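Local coordinates for protein inositol-1-monophosphatase (Nostoc sp., PDB 5ZHH) that probably hydrolyses inositol monophosphates to free inositol and phosphate, as a member of the inositol monophosphatase family of phosphoesterases, at residues Ala20-Tyr25 with Lys48-Val53; Ala14-Gly19 with Val118-Phe123. All blocks are in the same frame, centred on the assembly; numbering follows the deposited sequence.

Contact 1 (Ala20-Tyr25 with Lys48-Val53); sequences AVLQGY and KASEAV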
loop_
_atom_site.group_PDB
_atom_site.type_symbol
_atom_site.label_atom_id
_atom_site.label_comp_id
_atom_site.label_asym_id
_atom_site.label_seq_id
_atom_site.Cartn_x
_atom_site.Cartn_y
_atom_site.Cartn_z
ATOM N N ALA A 20 4.664 6.260 -12.605
ATOM C CA ALA A 20 5.776 6.427 -11.677
ATOM C C ALA A 20 6.403 7.809 -11.812
ATOM O O ALA A 20 6.821 8.412 -10.816
ATOM C CB ALA A 20 6.814 5.328 -11.911
ATOM N N VAL A 21 6.486 8.327 -13.038
ATOM C CA VAL A 21 6.981 9.687 -13.237
ATOM C C VAL A 21 6.062 10.700 -12.560
ATOM O O VAL A 21 6.529 11.623 -11.881
ATOM C CB VAL A 21 7.149 9.975 -14.739
ATOM C CG1 VAL A 21 7.356 11.455 -14.972
ATOM C CG2 VAL A 21 8.336 9.177 -15.288
ATOM N N LEU A 22 4.744 10.548 -12.732
ATOM C CA LEU A 22 3.809 11.467 -12.089
ATOM C C LEU A 22 3.924 11.401 -10.570
ATOM O O LEU A 22 3.836 12.431 -9.889
ATOM C CB LEU A 22 2.371 11.167 -12.527
ATOM C CG LEU A 22 1.986 11.420 -13.987
ATOM C CD1 LEU A 22 0.510 11.124 -14.206
ATOM C CD2 LEU A 22 2.297 12.852 -14.379
ATOM N N GLN A 23 4.102 10.197 -10.016
ATOM C CA GLN A 23 4.278 10.073 -8.570
ATOM C C GLN A 23 5.571 10.726 -8.096
ATOM O O GLN A 23 5.645 11.192 -6.955
ATOM C CB GLN A 23 4.198 8.613 -8.122
ATOM C CG GLN A 23 2.757 8.156 -8.006
ATOM C CD GLN A 23 1.945 9.041 -7.050
ATOM O OE1 GLN A 23 1.014 9.734 -7.470
ATOM N NE2 GLN A 23 2.301 9.023 -5.768
ATOM N N GLY A 24 6.631 10.669 -8.903
ATOM C CA GLY A 24 7.855 11.358 -8.532
ATOM C C GLY A 24 7.675 12.861 -8.414
ATOM O O GLY A 24 8.172 13.485 -7.475
ATOM N N TYR A 25 6.972 13.461 -9.378
ATOM C CA TYR A 25 6.745 14.906 -9.382
ATOM C C TYR A 25 5.770 15.380 -8.308
ATOM O O TYR A 25 5.846 16.538 -7.880
ATOM C CB TYR A 25 6.211 15.343 -10.744
ATOM C CG TYR A 25 7.263 15.597 -11.795
ATOM C CD1 TYR A 25 7.843 16.852 -11.921
ATOM C CD2 TYR A 25 7.660 14.599 -12.677
ATOM C CE1 TYR A 25 8.800 17.103 -12.878
ATOM C CE2 TYR A 25 8.621 14.842 -13.640
ATOM C CZ TYR A 25 9.187 16.096 -13.734
ATOM O OH TYR A 25 10.142 16.338 -14.692
ATOM N N LYS A 48 4.450 16.909 -19.152
ATOM C CA LYS A 48 5.306 16.700 -20.309
ATOM C C LYS A 48 6.226 15.496 -20.111
ATOM O O LYS A 48 6.472 14.740 -21.055
ATOM C CB LYS A 48 6.104 17.974 -20.584
ATOM C CG LYS A 48 7.110 17.852 -21.705
ATOM C CD LYS A 48 7.548 19.216 -22.209
ATOM C CE LYS A 48 7.546 19.251 -23.729
ATOM N NZ LYS A 48 6.192 18.915 -24.271
ATOM N N ALA A 49 6.725 15.290 -18.891
ATOM C CA ALA A 49 7.596 14.147 -18.634
ATOM C C ALA A 49 6.833 12.836 -18.777
ATOM O O ALA A 49 7.381 11.836 -19.258
ATOM C CB ALA A 49 8.218 14.261 -17.244
ATOM N N SER A 50 5.569 12.821 -18.355
ATOM C CA SER A 50 4.750 11.624 -18.513
ATOM C C SER A 50 4.534 11.305 -19.986
ATOM O O SER A 50 4.679 10.151 -20.407
ATOM C CB SER A 50 3.410 11.817 -17.802
ATOM O OG SER A 50 2.510 10.759 -18.096
ATOM N N GLU A 51 4.222 12.324 -20.788
ATOM C CA GLU A 51 3.980 12.114 -22.215
ATOM C C GLU A 51 5.214 11.561 -22.919
ATOM O O GLU A 51 5.103 10.659 -23.758
ATOM C CB GLU A 51 3.540 13.426 -22.868
ATOM C CG GLU A 51 3.265 13.309 -24.361
ATOM C CD GLU A 51 2.668 14.574 -24.955
ATOM O OE1 GLU A 51 3.427 15.374 -25.539
ATOM O OE2 GLU A 51 1.442 14.769 -24.845
ATOM N N ALA A 52 6.397 12.099 -22.606
ATOM C CA ALA A 52 7.622 11.608 -23.235
ATOM C C ALA A 52 7.835 10.126 -22.950
ATOM O O ALA A 52 8.237 9.367 -23.840
ATOM C CB ALA A 52 8.826 12.423 -22.760
ATOM N N VAL A 53 7.563 9.696 -21.715
ATOM C CA VAL A 53 7.694 8.285 -21.359
ATOM C C VAL A 53 6.706 7.434 -22.152
ATOM O O VAL A 53 7.060 6.373 -22.679
ATOM C CB VAL A 53 7.516 8.097 -19.842
ATOM C CG1 VAL A 53 7.293 6.636 -19.503
ATOM C CG2 VAL A 53 8.728 8.626 -19.109
#
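An antiparallel helix pair lying on one face of a large mixed sheet, a layer of the alternating α/β architecture of the inositol monophosphatase fold, supplies this contact. Helix 3-25 gives its last turns, 20-25, and helix 44-61 gives 48-53; the axes of the two short segments run at 161° to each other and come within 9.0 Å. V21 and S50 face one another, and the interface is made without a hydrogen bond across it. The well-buried part comprises the sheet side and the middle of the pair. On the sheet side CD2 of L22 comes to 3.7 Å from CB of S50, and both side chains also touch V104 of strand 103-110 beneath. The hydroxyl of S50 is buried, yet it is satisfied by the carbonyl oxygen of P88. In the middle V21 points toward the partner helix and splits its branches: CG1, anti to the backbone N (chi1 167°), rests 3.7 Å from CB of A49, while CG2 meets CG2 of V53 tip to tip at 3.9 Å. Toward solvent Y25 adds only a small contact; its ring lies along the outer margin of the pair, is itself exposed, and also touches A45 and A46. Across these segments A49 alone receives it: the methyl CB lies 3.7 Å from CE2 and 3.8 Å from OH of Y25.

Contact 2 (Ala14-Gly19 with Val118-Phe123); sequences AALAAG and VIYDPF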
loop_
_atom_site.group_PDB
_atom_site.type_symbol
_atom_site.label_atom_id
_atom_site.label_comp_id
_atom_site.label_asym_id
_atom_site.label_seq_id
_atom_site.Cartn_x
_atom_site.Cartn_y
_atom_site.Cartn_z
ATOM N N ALA A 14 3.463 1.109 -20.452
ATOM C CA ALA A 14 3.553 2.549 -20.677
ATOM C C ALA A 14 2.822 3.317 -19.582
ATOM O O ALA A 14 3.319 4.335 -19.087
ATOM C CB ALA A 14 3.000 2.903 -22.057
ATOM N N ALA A 15 1.653 2.827 -19.169
ATOM C CA ALA A 15 0.885 3.500 -18.127
ATOM C C ALA A 15 1.597 3.443 -16.781
ATOM O O ALA A 15 1.614 4.433 -16.038
ATOM C CB ALA A 15 -0.501 2.867 -18.015
ATOM N N LEU A 16 2.175 2.286 -16.443
ATOM C CA LEU A 16 2.875 2.153 -15.171
ATOM C C LEU A 16 4.146 2.990 -15.147
ATOM O O LEU A 16 4.462 3.618 -14.130
ATOM C CB LEU A 16 3.192 0.685 -14.897
ATOM C CG LEU A 16 1.956 -0.184 -14.671
ATOM C CD1 LEU A 16 2.356 -1.645 -14.493
ATOM C CD2 LEU A 16 1.156 0.318 -13.466
ATOM N N ALA A 17 4.887 3.007 -16.258
ATOM C CA ALA A 17 6.105 3.804 -16.309
ATOM C C ALA A 17 5.784 5.284 -16.176
ATOM O O ALA A 17 6.452 6.012 -15.427
ATOM C CB ALA A 17 6.860 3.527 -17.608
ATOM N N ALA A 18 4.758 5.742 -16.893
ATOM C CA ALA A 18 4.353 7.140 -16.813
ATOM C C ALA A 18 3.781 7.475 -15.443
ATOM O O ALA A 18 4.032 8.562 -14.913
ATOM C CB ALA A 18 3.337 7.454 -17.907
ATOM N N GLY A 19 3.008 6.559 -14.859
ATOM C CA GLY A 19 2.476 6.799 -13.526
ATOM C C GLY A 19 3.563 7.007 -12.488
ATOM O O GLY A 19 3.425 7.839 -11.586
ATOM N N VAL A 118 -6.050 1.333 -21.090
ATOM C CA VAL A 118 -5.416 1.268 -19.781
ATOM C C VAL A 118 -5.558 2.625 -19.113
ATOM O O VAL A 118 -5.248 3.657 -19.719
ATOM C CB VAL A 118 -3.929 0.863 -19.861
ATOM C CG1 VAL A 118 -3.340 0.847 -18.470
ATOM C CG2 VAL A 118 -3.781 -0.517 -20.506
ATOM N N ILE A 119 -6.032 2.622 -17.869
ATOM C CA ILE A 119 -6.167 3.826 -17.058
ATOM C C ILE A 119 -5.503 3.547 -15.722
ATOM O O ILE A 119 -5.872 2.588 -15.033
ATOM C CB ILE A 119 -7.641 4.221 -16.869
ATOM C CG1 ILE A 119 -8.259 4.544 -18.227
ATOM C CG2 ILE A 119 -7.777 5.409 -15.917
ATOM C CD1 ILE A 119 -9.791 4.611 -18.209
ATOM N N TYR A 120 -4.516 4.361 -15.362
ATOM C CA TYR A 120 -3.729 4.125 -14.161
ATOM C C TYR A 120 -3.759 5.359 -13.274
ATOM O O TYR A 120 -3.291 6.429 -13.675
ATOM C CB TYR A 120 -2.284 3.752 -14.505
ATOM C CG TYR A 120 -1.433 3.486 -13.287
ATOM C CD1 TYR A 120 -1.849 2.586 -12.314
ATOM C CD2 TYR A 120 -0.218 4.139 -13.103
ATOM C CE1 TYR A 120 -1.077 2.335 -11.190
ATOM C CE2 TYR A 120 0.562 3.897 -11.976
ATOM C CZ TYR A 120 0.121 2.997 -11.028
ATOM O OH TYR A 120 0.876 2.750 -9.910
ATOM N N ASP A 121 -4.320 5.199 -12.080
ATOM C CA ASP A 121 -4.312 6.160 -10.984
ATOM C C ASP A 121 -3.077 5.874 -10.143
ATOM O O ASP A 121 -3.088 4.923 -9.357
ATOM C CB ASP A 121 -5.595 6.015 -10.154
ATOM C CG ASP A 121 -5.621 6.893 -8.898
ATOM O OD1 ASP A 121 -4.613 7.547 -8.547
ATOM O OD2 ASP A 121 -6.680 6.901 -8.237
ATOM N N PRO A 122 -1.997 6.652 -10.276
ATOM C CA PRO A 122 -0.770 6.326 -9.533
ATOM C C PRO A 122 -0.822 6.709 -8.065
ATOM O O PRO A 122 -0.019 6.178 -7.285
ATOM C CB PRO A 122 0.308 7.129 -10.273
ATOM C CG PRO A 122 -0.432 8.322 -10.789
ATOM C CD PRO A 122 -1.823 7.837 -11.136
ATOM N N PHE A 123 -1.733 7.601 -7.665
ATOM C CA PHE A 123 -1.818 7.993 -6.261
ATOM C C PHE A 123 -2.441 6.892 -5.416
ATOM O O PHE A 123 -1.964 6.608 -4.312
ATOM C CB PHE A 123 -2.614 9.291 -6.116
ATOM C CG PHE A 123 -2.584 9.863 -4.721
ATOM C CD1 PHE A 123 -1.533 10.668 -4.308
ATOM C CD2 PHE A 123 -3.592 9.575 -3.816
ATOM C CE1 PHE A 123 -1.498 11.189 -3.023
ATOM C CE2 PHE A 123 -3.560 10.089 -2.530
ATOM C CZ PHE A 123 -2.511 10.894 -2.137
#
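Helix-on-sheet packing in the α/β fold of the inositol monophosphatase family is exemplified where 14-19 of helix 3-25 rests on the end of strand 113-121 and the loop that follows. Helix and strand run nearly parallel, 24° apart, the axes of the two short segments 8.3 Å from each other. A15 sets its methyl against the strand: its CB touches CG1 of V118 at 3.5 Å and lies against CB of Y120. The tyrosine carries most of the contact. With CG anti to the backbone N (chi1 -179°), its ring reaches under the helix, where L16 crosses it at about a right angle. CD2 of L16 stands over the ring centre in a CH-pi contact, 3.7 Å from the centroid of Y120 and 8° off the normal. The opposite face has N of P122 above its centre, so the leucine methyl and the backbone just after the strand lie on the two sides of the ring. CA of G19 meets the ring edge, 3.8 Å from CE2 of Y120; a side chain on G19 would clash there, since a CB would fall 2.3 Å from that carbon. Beyond it, O of G19 approaches CB of P122 at 3.5 Å. An alanine in place of Y120 would probably cost the helix its main apolar support on the strand, along with the hydroxyl that is hydrogen-bonded to D125. With no hydrogen bond between the segments, cohesion here rests on shape and dispersion, while the buried phenol finds its polar partner in the turn after the strand.

Overall arrangement
Helix 3-25 takes part in both contacts, presenting successive turns to different neighbours. Contact 2 is the core one, five of its six touching residues being buried where helix meets sheet; contact 1 lies farther from the chain's centre and runs from a buried side to an exposed one. Neither uses a hydrogen bond between its segments, but their aromatic rings differ in place and role: that of contact 1 sits at the exposed margin and meets one alanine methyl obliquely, while that of contact 2 is buried and central, with a leucine methyl over its face. Their centres are about 9 Å apart, and they meet directly where OG of S50 lies 3.4 Å from CB of A18 and V53 packs on A17.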